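Local coordinates for sulfonate ABC transporter, periplasmic sulfonate-binding protein SsuA (Methylobacillus flagellatus, PDB 3UIF) that probably binds sulfonates or related sulfate esters in the periplasm and delivers them to the membrane-embedded part of an ABC importer, at residues S85-Q90 against V301-N306; L91-G96 against H308-A313; G119-L124 against D147-N152; Y241-S246 against V254-Y259. All blocks are in the same frame, centred on the assembly; numbering follows the deposited sequence.

Interaction 1: S85-Q90 against V301-N306; sequences SKPTVQ and VQQMLN
An amide-to-amide hydrogen bond between Gln90 and Asn306 marks this partly buried contact, where the start of strand 89-94 meets the short, weakly bonded helix 301-304 and the turn after it. Asn306 ND2 donates to Gln90 OE1 at 2.9 Å, with 162° at the hydrogen. The acceptor lies in the plane of the Asn306 amide, whereas the donor is tilted from the carbonyl plane of Gln90, in keeping with amide planes 33° apart. Asn306 presents its amide this way because CG stands anti to the backbone N (chi1 -170°), and its OD1 meanwhile caps His308 N at the head of the next helix. The backbones come together at Gln90 CA, which makes a CH...O contact of 3.3 Å with Met304 O. In the mixed sheet of this periplasmic-binding-protein lobe, strand 89-94 pairs with strand 202-207 along one edge, and the 301-306 segment lies against the other, where Leu91 bonds to the backbones of Met304 and Asn306. Gln90 NE2 bonds Asn208 OD1, just past the end of strand 202-207, so a leucine here would probably leave both Asn306 ND2 and Asn208 OD1 without this partner. Farther out, Gln303 extends its chain until OE1 lies 3.2 Å from Pro87 CB. Water 1 donates to Val89 O at 3.0 Å and more weakly to Gln303 O.

Interaction 2: L91-G96 against H308-A313; sequences LVAPWG and HFVATA
The tip of Val310 fits into a shallow hollow formed by the Val92 carbonyl, Ala93 CA and the Pro94 ring, where strand 89-94 is broken by a classic beta bulge. The bulge is defined by Val92 and Ala93 both facing Val204 of the antiparallel strand 202-207, and the chain turns a corner there. Helix 308-316 packs against this corner, and all five residues that touch are buried. CG2 of Val310 is the bump: it lies 3.6 Å from Val92 O and also touches Ala93 CA and Pro94 CD, so a single methyl meets three successive residues. Its placement follows from chi1 of 160°, which puts CG1 anti to the backbone N and thereby CG2 anti to the carbonyl carbon, directed toward the strand. A second bump, Val92 CG1, comes from the strand side and rests obliquely on the ring of Phe309, 3.8 Å from CD2. That ring is in turn flanked on one face by His308 CD2, 4.0 Å above the plane and offset toward the rim. Other elements complete the setting: Phe309 also packs on Val222 of helix 215-233, while Tyr274 touches both Pro94 and Val310. Since direct contact across the interface is apolar apart from the Val92 carbonyl, the polar link between the backbones is made by solvent. Water 2 donates to Val92 O at 2.9 Å and accepts from Val310 N at 2.9 Å, bridging bulge and first helical turn.

Interaction 3: G119-L124 against D147-N152; sequences GKKIAL and DFKIVN
Ile122, Val151 and Leu124 lose more surface than any other residues where strand 121-124 runs parallel to strand 149-151. Ile122 is gripped through both backbone polar atoms: its N donates to Lys149 O at 2.9 Å, with 160° at the hydrogen, and its O accepts from Val151 N at 3.0 Å. This staggered pattern, in which one residue bonds to two on either side of its bridge partner Ile150, is the signature of parallel pairing. The side chain of Ile122 reaches backward along the neighbour: CG1 is anti to the carbonyl carbon (chi1 -57°), and CD1 meets the Phe148 ring obliquely at CD1. The strands belong to a beta-alpha-beta unit whose connecting helix, 130-140, packs on Leu124 and Phe148; within this chain 149-151 is the outermost strand of its five-stranded sheet. Leu124 continues the ladder, its N donating to Val151 O at 2.9 Å (168°). Its CB lies alongside Ile150, 4.2 Å from CG2, with the two side chains pointing the same way. Val151 turns to the other face, shared with Lys121, Ala123 and Lys149, and sets CG2 against Lys121 CG at 3.9 Å. There the aliphatic part of Lys149 runs beside that of Lys121, Lys149 CD lying 3.9 Å from Lys121 CG, while the two ammonium groups end farther apart.

Interaction 4: Y241-S246 against V254-Y259; sequences YIREYS and VNRREY
Chi1 of Ile242 (-61°) sets CG1 anti to the carbonyl carbon and leaves CG2 anti to the backbone N, aimed at the guanidinium of Arg256, whose own chain starts extended and then bends at chi3 (-67°) to come back across it. The two side chains cross at about a right angle, and Ile242 CG2 lies 3.7 Å from Arg256 NH2, oblique to the plane. The other branch of Ile242 goes elsewhere: CD1 approaches Asn255 O at 4.1 Å and the Tyr259 ring, 4.4 Å from CD2. The side chains of Tyr241 and Tyr259 likewise cross at about a right angle, Tyr241 CE2 lying 4.3 Å from Tyr259 CE2. The contact joins two consecutive short helices, 238-245 and 252-257, linked by a loop, and appears to lie between the two lobes of the binding-protein fold: Tyr245 O bonds to Ser28 in one, while Arg257 pairs with Asp181 and Glu258 bonds to Tyr102 in the other. Glu239 holds Arg256 by a salt bridge, and a sulfate, probably from the crystallisation liquor, lies about 5 Å from the Arg256 side chain. Following the wider pi-type turn at 241-245, Ser246 OG donates back to Ile242 O. Its CB packs at 3.4 Å on Asn255 OD1, and OG is 3.5 Å from Asn255 CG. Replacing Ser246 by alanine removes OG, and Ile242 O would probably lose its side-chain donor while Asn255 CG would lose a packing neighbour. Asn255 ND2, for its part, donates to Asn247 O and Pro251 O, bracing the loop between the helices.

In the fold
Following the chain from the N terminus, strand 89-94 supplies the first halves of interactions 1 and 2 in succession, but their partners wait more than 200 residues downstream. Interaction 3 then opens and closes quickly, joining two strands of the second sheet across one helix. Interaction 4 follows in series, closing a short loop between helices 238-245 and 252-257 where the lobes approach each other. Only afterwards do 301-306 and 308-313 return to strand 89-94, so interactions 1 and 2 cross, and both long loops enclose interactions 3 and 4. The C-terminal helices are thereby tied to the edge of the first sheet, about 34 Å and 38 Å, centre to centre, from interaction 3.

Interaction 1: S85-Q90 against V301-N306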
# COMPACT_ATOMS: atom_id res chain seq x y z
N SER A 85 16.10 -0.51 -11.94
CA SER A 85 17.38 -1.20 -12.14
C SER A 85 17.31 -2.16 -13.33
O SER A 85 18.27 -2.27 -14.09
CB SER A 85 17.78 -1.98 -10.89
OG SER A 85 17.66 -1.19 -9.72
N LYS A 86 16.18 -2.86 -13.45
CA LYS A 86 15.94 -3.86 -14.50
C LYS A 86 14.51 -4.36 -14.42
O LYS A 86 14.03 -4.68 -13.32
CB LYS A 86 16.89 -5.05 -14.34
CG LYS A 86 16.74 -6.10 -15.43
CD LYS A 86 17.38 -7.42 -14.99
CE LYS A 86 17.57 -8.37 -16.16
NZ LYS A 86 18.39 -9.54 -15.76
N PRO A 87 13.81 -4.45 -15.57
CA PRO A 87 12.46 -5.02 -15.53
C PRO A 87 12.49 -6.44 -14.93
O PRO A 87 13.13 -7.34 -15.48
CB PRO A 87 12.06 -5.06 -17.03
CG PRO A 87 12.92 -4.05 -17.69
CD PRO A 87 14.22 -4.10 -16.94
N THR A 88 11.84 -6.63 -13.79
CA THR A 88 11.95 -7.92 -13.09
C THR A 88 10.60 -8.48 -12.68
O THR A 88 10.41 -9.70 -12.64
CB THR A 88 12.89 -7.81 -11.85
OG1 THR A 88 14.19 -7.36 -12.25
CG2 THR A 88 13.00 -9.16 -11.12
N VAL A 89 9.66 -7.58 -12.41
CA VAL A 89 8.46 -7.91 -11.65
C VAL A 89 7.23 -7.15 -12.18
O VAL A 89 7.36 -6.03 -12.68
CB VAL A 89 8.76 -7.68 -10.15
CG1 VAL A 89 7.75 -6.79 -9.45
CG2 VAL A 89 8.96 -9.00 -9.44
N GLN A 90 6.06 -7.78 -12.08
CA GLN A 90 4.78 -7.31 -12.64
C GLN A 90 3.71 -7.28 -11.56
O GLN A 90 3.66 -8.19 -10.72
CB GLN A 90 4.23 -8.34 -13.60
CG GLN A 90 4.40 -8.11 -15.06
CD GLN A 90 4.24 -9.43 -15.79
OE1 GLN A 90 3.13 -9.91 -16.00
NE2 GLN A 90 5.37 -10.05 -16.17
N VAL A 301 6.19 1.93 -17.02
CA VAL A 301 4.97 1.65 -16.25
C VAL A 301 4.14 0.54 -16.90
O VAL A 301 3.63 -0.35 -16.22
CB VAL A 301 4.09 2.92 -16.07
CG1 VAL A 301 2.80 2.58 -15.35
CG2 VAL A 301 4.84 4.00 -15.31
N GLN A 302 4.03 0.60 -18.23
CA GLN A 302 3.21 -0.34 -19.02
C GLN A 302 3.67 -1.81 -18.85
O GLN A 302 2.85 -2.69 -18.60
CB GLN A 302 3.16 0.08 -20.50
CG GLN A 302 2.71 1.53 -20.73
CD GLN A 302 3.84 2.52 -21.08
OE1 GLN A 302 4.32 2.55 -22.23
NE2 GLN A 302 4.24 3.34 -20.11
N GLN A 303 4.97 -2.06 -18.95
CA GLN A 303 5.53 -3.41 -18.81
C GLN A 303 5.43 -4.00 -17.37
O GLN A 303 5.59 -5.20 -17.15
CB GLN A 303 6.99 -3.39 -19.28
CG GLN A 303 7.62 -4.76 -19.55
CD GLN A 303 9.11 -4.66 -19.92
OE1 GLN A 303 9.94 -5.41 -19.39
NE2 GLN A 303 9.46 -3.73 -20.82
N MSE A 304 5.16 -3.13 -16.41
CA MSE A 304 5.09 -3.49 -15.00
C MSE A 304 3.67 -3.79 -14.58
O MSE A 304 3.45 -4.41 -13.54
CB MSE A 304 5.67 -2.24 -14.38
CG MSE A 304 5.51 -2.14 -12.88
SE MSE A 304 6.46 -0.48 -12.39
CE MSE A 304 6.33 -0.85 -10.48
N LEU A 305 2.68 -3.36 -15.36
CA LEU A 305 1.29 -3.68 -15.05
C LEU A 305 0.69 -4.70 -16.01
O LEU A 305 0.64 -4.46 -17.22
CB LEU A 305 0.44 -2.42 -15.08
CG LEU A 305 0.89 -1.17 -14.33
CD1 LEU A 305 -0.04 -0.03 -14.73
CD2 LEU A 305 0.92 -1.39 -12.83
N ASN A 306 0.23 -5.82 -15.47
CA ASN A 306 -0.43 -6.84 -16.26
C ASN A 306 -1.87 -7.12 -15.80
O ASN A 306 -2.07 -7.86 -14.84
CB ASN A 306 0.40 -8.13 -16.25
CG ASN A 306 -0.09 -9.16 -17.25
OD1 ASN A 306 -1.14 -9.00 -17.89
ND2 ASN A 306 0.66 -10.22 -17.39
O HOH W 1 8.40 -5.31 -15.38

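Interaction 2: L91-G96 against H308-A313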
# COMPACT_ATOMS: atom_id res chain seq x y z
N LEU A 91 2.82 -6.29 -11.62
CA LEU A 91 1.63 -6.30 -10.76
C LEU A 91 0.55 -7.18 -11.41
O LEU A 91 0.02 -6.82 -12.49
CB LEU A 91 1.12 -4.88 -10.52
CG LEU A 91 -0.12 -4.74 -9.61
CD1 LEU A 91 0.18 -5.19 -8.18
CD2 LEU A 91 -0.59 -3.30 -9.63
N VAL A 92 0.22 -8.31 -10.77
CA VAL A 92 -0.79 -9.25 -11.30
C VAL A 92 -2.11 -9.23 -10.52
O VAL A 92 -3.10 -9.83 -10.97
CB VAL A 92 -0.28 -10.70 -11.41
CG1 VAL A 92 0.83 -10.81 -12.46
CG2 VAL A 92 0.17 -11.24 -10.04
N ALA A 93 -2.12 -8.56 -9.37
CA ALA A 93 -3.33 -8.31 -8.59
C ALA A 93 -3.13 -7.11 -7.64
O ALA A 93 -2.45 -7.24 -6.61
CB ALA A 93 -3.75 -9.55 -7.81
N PRO A 94 -3.70 -5.94 -8.01
CA PRO A 94 -3.66 -4.77 -7.15
C PRO A 94 -4.49 -5.05 -5.90
O PRO A 94 -5.57 -5.65 -6.02
CB PRO A 94 -4.33 -3.68 -8.00
CG PRO A 94 -4.28 -4.17 -9.40
CD PRO A 94 -4.39 -5.66 -9.28
N TRP A 95 -4.00 -4.66 -4.73
CA TRP A 95 -4.71 -4.93 -3.49
C TRP A 95 -5.67 -3.82 -3.08
O TRP A 95 -6.30 -3.88 -2.03
CB TRP A 95 -3.74 -5.30 -2.38
CG TRP A 95 -2.79 -4.21 -1.90
CD1 TRP A 95 -2.90 -2.83 -2.08
CD2 TRP A 95 -1.57 -4.39 -1.09
NE1 TRP A 95 -1.87 -2.17 -1.48
CE2 TRP A 95 -1.04 -3.03 -0.86
CE3 TRP A 95 -0.90 -5.49 -0.55
CZ2 TRP A 95 0.13 -2.81 -0.13
CZ3 TRP A 95 0.27 -5.25 0.19
CH2 TRP A 95 0.77 -3.94 0.39
N GLY A 96 -5.78 -2.80 -3.93
CA GLY A 96 -6.62 -1.66 -3.64
C GLY A 96 -5.82 -0.50 -3.10
O GLY A 96 -4.67 -0.26 -3.51
N HIS A 308 -4.21 -8.87 -17.26
CA HIS A 308 -4.80 -10.08 -17.86
C HIS A 308 -5.39 -11.07 -16.87
O HIS A 308 -6.41 -11.69 -17.16
CB HIS A 308 -3.82 -10.77 -18.83
CG HIS A 308 -4.25 -12.17 -19.25
ND1 HIS A 308 -5.31 -12.39 -20.07
CD2 HIS A 308 -3.73 -13.44 -18.91
CE1 HIS A 308 -5.45 -13.74 -20.26
NE2 HIS A 308 -4.48 -14.37 -19.56
N PHE A 309 -4.77 -11.21 -15.71
CA PHE A 309 -5.18 -12.20 -14.71
C PHE A 309 -6.42 -11.83 -13.88
O PHE A 309 -7.22 -12.71 -13.54
CB PHE A 309 -4.01 -12.57 -13.80
CG PHE A 309 -2.84 -13.11 -14.56
CD1 PHE A 309 -2.86 -14.42 -15.04
CD2 PHE A 309 -1.75 -12.30 -14.85
CE1 PHE A 309 -1.79 -14.92 -15.78
CE2 PHE A 309 -0.67 -12.80 -15.58
CZ PHE A 309 -0.70 -14.11 -16.05
N VAL A 310 -6.57 -10.54 -13.57
CA VAL A 310 -7.73 -10.03 -12.86
C VAL A 310 -8.97 -10.06 -13.79
O VAL A 310 -10.07 -10.48 -13.38
CB VAL A 310 -7.44 -8.62 -12.33
CG1 VAL A 310 -8.73 -7.85 -12.01
CG2 VAL A 310 -6.50 -8.69 -11.13
N ALA A 311 -8.76 -9.64 -15.04
CA ALA A 311 -9.76 -9.76 -16.10
C ALA A 311 -10.28 -11.21 -16.22
O ALA A 311 -11.50 -11.43 -16.19
CB ALA A 311 -9.20 -9.26 -17.42
N THR A 312 -9.36 -12.18 -16.36
CA THR A 312 -9.77 -13.59 -16.44
C THR A 312 -10.52 -14.01 -15.16
O THR A 312 -11.60 -14.61 -15.23
CB THR A 312 -8.59 -14.54 -16.75
OG1 THR A 312 -8.01 -14.19 -18.01
CG2 THR A 312 -9.03 -16.00 -16.81
N ALA A 313 -9.95 -13.65 -14.01
CA ALA A 313 -10.51 -14.01 -12.70
C ALA A 313 -11.91 -13.46 -12.44
O ALA A 313 -12.76 -14.20 -11.95
CB ALA A 313 -9.56 -13.63 -11.58
O HOH W 2 -3.96 -9.28 -13.69

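Interaction 3: G119-L124 against D147-N152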
# COMPACT_ATOMS: atom_id res chain seq x y z
N GLY A 119 7.23 28.11 5.69
CA GLY A 119 8.40 28.48 6.47
C GLY A 119 8.50 27.78 7.81
O GLY A 119 9.38 28.09 8.61
N LYS A 120 7.61 26.82 8.06
CA LYS A 120 7.57 26.08 9.32
C LYS A 120 8.27 24.72 9.23
O LYS A 120 8.64 24.28 8.14
CB LYS A 120 6.12 25.87 9.78
CG LYS A 120 5.32 27.15 9.97
CD LYS A 120 5.51 27.76 11.34
CE LYS A 120 4.67 29.02 11.50
NZ LYS A 120 4.97 29.68 12.80
N LYS A 121 8.46 24.10 10.39
CA LYS A 121 9.01 22.73 10.51
C LYS A 121 7.94 21.65 10.36
O LYS A 121 6.98 21.60 11.14
CB LYS A 121 9.72 22.56 11.87
CG LYS A 121 11.21 22.86 11.86
CD LYS A 121 11.77 23.08 13.26
CE LYS A 121 11.74 24.55 13.68
NZ LYS A 121 11.81 24.73 15.16
N ILE A 122 8.09 20.80 9.35
CA ILE A 122 7.21 19.63 9.18
C ILE A 122 8.01 18.33 9.21
O ILE A 122 8.91 18.11 8.38
CB ILE A 122 6.31 19.73 7.92
CG1 ILE A 122 5.47 21.01 7.95
CG2 ILE A 122 5.39 18.52 7.82
CD1 ILE A 122 4.95 21.45 6.60
N ALA A 123 7.67 17.48 10.19
CA ALA A 123 8.25 16.15 10.35
C ALA A 123 7.67 15.21 9.30
O ALA A 123 6.46 14.99 9.24
CB ALA A 123 7.97 15.63 11.76
N LEU A 124 8.55 14.67 8.46
CA LEU A 124 8.12 13.76 7.39
C LEU A 124 9.19 12.71 7.12
O LEU A 124 10.36 13.05 6.92
CB LEU A 124 7.82 14.53 6.11
CG LEU A 124 7.77 13.78 4.78
CD1 LEU A 124 6.53 12.90 4.65
CD2 LEU A 124 7.88 14.76 3.62
N ASP A 147 9.66 25.66 0.61
CA ASP A 147 8.87 26.51 1.50
C ASP A 147 8.70 25.97 2.91
O ASP A 147 7.95 26.53 3.71
CB ASP A 147 7.49 26.73 0.91
CG ASP A 147 7.54 27.40 -0.43
OD1 ASP A 147 8.67 27.76 -0.85
OD2 ASP A 147 6.47 27.57 -1.04
N PHE A 148 9.39 24.88 3.21
CA PHE A 148 9.31 24.32 4.54
C PHE A 148 10.67 23.84 5.00
O PHE A 148 11.52 23.49 4.17
CB PHE A 148 8.31 23.17 4.55
CG PHE A 148 6.98 23.51 3.91
CD1 PHE A 148 5.96 24.07 4.67
CD2 PHE A 148 6.76 23.26 2.56
CE1 PHE A 148 4.73 24.38 4.09
CE2 PHE A 148 5.54 23.58 1.98
CZ PHE A 148 4.53 24.13 2.74
N LYS A 149 10.89 23.87 6.31
CA LYS A 149 11.97 23.09 6.88
C LYS A 149 11.43 21.66 7.10
O LYS A 149 10.56 21.43 7.95
CB LYS A 149 12.51 23.73 8.18
CG LYS A 149 13.78 23.08 8.74
CD LYS A 149 14.40 23.92 9.85
CE LYS A 149 15.89 23.65 10.01
NZ LYS A 149 16.61 24.69 10.82
N ILE A 150 11.92 20.71 6.30
CA ILE A 150 11.53 19.31 6.43
C ILE A 150 12.46 18.57 7.38
O ILE A 150 13.64 18.38 7.09
CB ILE A 150 11.53 18.56 5.07
CG1 ILE A 150 10.84 19.39 3.97
CG2 ILE A 150 10.92 17.17 5.22
CD1 ILE A 150 9.36 19.64 4.19
N VAL A 151 11.90 18.15 8.51
CA VAL A 151 12.61 17.32 9.48
C VAL A 151 12.43 15.87 9.08
O VAL A 151 11.31 15.35 9.12
CB VAL A 151 12.09 17.56 10.94
CG1 VAL A 151 12.98 16.88 11.97
CG2 VAL A 151 11.95 19.04 11.26
N ASN A 152 13.51 15.21 8.66
CA ASN A 152 13.43 13.82 8.24
C ASN A 152 13.57 12.81 9.40
O ASN A 152 14.68 12.51 9.84
CB ASN A 152 14.41 13.53 7.09
CG ASN A 152 14.40 12.08 6.64
OD1 ASN A 152 13.38 11.39 6.72
ND2 ASN A 152 15.54 11.61 6.16

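Interaction 4: Y241-S246 against V254-Y259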
# COMPACT_ATOMS: atom_id res chain seq x y z
N TYR A 241 -12.31 -8.20 9.51
CA TYR A 241 -11.02 -7.69 9.07
C TYR A 241 -10.36 -6.81 10.15
O TYR A 241 -9.22 -7.06 10.53
CB TYR A 241 -11.11 -6.93 7.74
CG TYR A 241 -9.83 -6.17 7.44
CD1 TYR A 241 -8.70 -6.83 6.95
CD2 TYR A 241 -9.74 -4.80 7.71
CE1 TYR A 241 -7.51 -6.14 6.71
CE2 TYR A 241 -8.57 -4.10 7.48
CZ TYR A 241 -7.46 -4.77 6.98
OH TYR A 241 -6.32 -4.06 6.76
N ILE A 242 -11.09 -5.82 10.66
CA ILE A 242 -10.57 -4.91 11.68
C ILE A 242 -10.02 -5.65 12.91
O ILE A 242 -8.94 -5.32 13.43
CB ILE A 242 -11.64 -3.87 12.14
CG1 ILE A 242 -12.11 -2.98 10.98
CG2 ILE A 242 -11.12 -3.02 13.30
CD1 ILE A 242 -11.02 -2.29 10.19
N ARG A 243 -10.76 -6.66 13.36
CA ARG A 243 -10.38 -7.38 14.56
C ARG A 243 -9.33 -8.46 14.31
O ARG A 243 -8.48 -8.69 15.16
CB ARG A 243 -11.62 -7.94 15.27
CG ARG A 243 -12.60 -6.86 15.71
CD ARG A 243 -13.84 -7.46 16.36
NE ARG A 243 -14.87 -6.45 16.62
CZ ARG A 243 -15.04 -5.85 17.79
NH1 ARG A 243 -14.25 -6.15 18.82
NH2 ARG A 243 -16.01 -4.96 17.94
N GLU A 244 -9.35 -9.09 13.13
CA GLU A 244 -8.42 -10.20 12.90
C GLU A 244 -7.22 -9.87 12.04
O GLU A 244 -6.12 -10.34 12.33
CB GLU A 244 -9.10 -11.43 12.29
CG GLU A 244 -10.48 -11.76 12.82
CD GLU A 244 -10.45 -12.30 14.22
OE1 GLU A 244 -11.14 -11.71 15.09
OE2 GLU A 244 -9.74 -13.31 14.44
N TYR A 245 -7.42 -9.10 10.97
CA TYR A 245 -6.39 -8.99 9.92
C TYR A 245 -5.78 -7.61 9.74
O TYR A 245 -4.97 -7.44 8.83
CB TYR A 245 -6.93 -9.48 8.57
CG TYR A 245 -7.63 -10.80 8.69
CD1 TYR A 245 -9.02 -10.87 8.59
CD2 TYR A 245 -6.91 -11.97 8.95
CE1 TYR A 245 -9.67 -12.09 8.73
CE2 TYR A 245 -7.54 -13.19 9.08
CZ TYR A 245 -8.92 -13.24 8.97
OH TYR A 245 -9.54 -14.44 9.11
N SER A 246 -6.14 -6.65 10.58
CA SER A 246 -5.59 -5.32 10.38
C SER A 246 -4.22 -5.15 11.05
O SER A 246 -3.57 -6.14 11.41
CB SER A 246 -6.58 -4.22 10.79
OG SER A 246 -7.02 -4.38 12.12
N VAL A 254 -8.11 2.85 15.90
CA VAL A 254 -7.21 3.53 14.98
C VAL A 254 -7.35 2.93 13.59
O VAL A 254 -7.51 3.66 12.61
CB VAL A 254 -5.73 3.49 15.44
CG1 VAL A 254 -4.81 4.09 14.39
CG2 VAL A 254 -5.55 4.20 16.77
N ASN A 255 -7.31 1.59 13.51
CA ASN A 255 -7.49 0.85 12.25
C ASN A 255 -8.83 1.14 11.62
O ASN A 255 -8.96 1.20 10.40
CB ASN A 255 -7.37 -0.67 12.48
CG ASN A 255 -5.94 -1.13 12.65
OD1 ASN A 255 -5.21 -1.25 11.66
ND2 ASN A 255 -5.51 -1.38 13.89
N ARG A 256 -9.83 1.33 12.47
CA ARG A 256 -11.22 1.53 12.08
C ARG A 256 -11.41 2.93 11.52
O ARG A 256 -12.22 3.15 10.62
CB ARG A 256 -12.12 1.28 13.31
CG ARG A 256 -13.62 1.30 13.06
CD ARG A 256 -14.40 0.91 14.32
NE ARG A 256 -14.18 -0.50 14.69
CZ ARG A 256 -13.60 -0.92 15.82
NH1 ARG A 256 -13.20 -0.06 16.76
NH2 ARG A 256 -13.45 -2.23 16.02
N ARG A 257 -10.64 3.88 12.05
CA ARG A 257 -10.76 5.27 11.63
C ARG A 257 -10.13 5.54 10.28
O ARG A 257 -10.53 6.47 9.57
CB ARG A 257 -10.19 6.19 12.70
CG ARG A 257 -11.25 6.51 13.72
CD ARG A 257 -10.68 7.36 14.82
NE ARG A 257 -9.87 6.54 15.72
CZ ARG A 257 -9.25 7.02 16.78
NH1 ARG A 257 -9.34 8.31 17.06
NH2 ARG A 257 -8.53 6.22 17.55
N GLU A 258 -9.16 4.72 9.92
CA GLU A 258 -8.53 4.77 8.61
C GLU A 258 -9.58 4.64 7.48
O GLU A 258 -9.42 5.24 6.42
CB GLU A 258 -7.41 3.70 8.51
CG GLU A 258 -6.95 3.29 7.11
CD GLU A 258 -6.31 4.43 6.31
OE1 GLU A 258 -6.07 4.24 5.10
OE2 GLU A 258 -6.05 5.51 6.85
N TYR A 259 -10.66 3.90 7.75
CA TYR A 259 -11.73 3.70 6.77
C TYR A 259 -12.94 4.59 6.99
O TYR A 259 -13.89 4.57 6.23
CB TYR A 259 -12.15 2.22 6.73
CG TYR A 259 -11.00 1.36 6.31
CD1 TYR A 259 -10.75 1.13 4.96
CD2 TYR A 259 -10.10 0.84 7.25
CE1 TYR A 259 -9.68 0.37 4.56
CE2 TYR A 259 -9.01 0.09 6.84
CZ TYR A 259 -8.80 -0.14 5.49
OH TYR A 259 -7.73 -0.89 5.06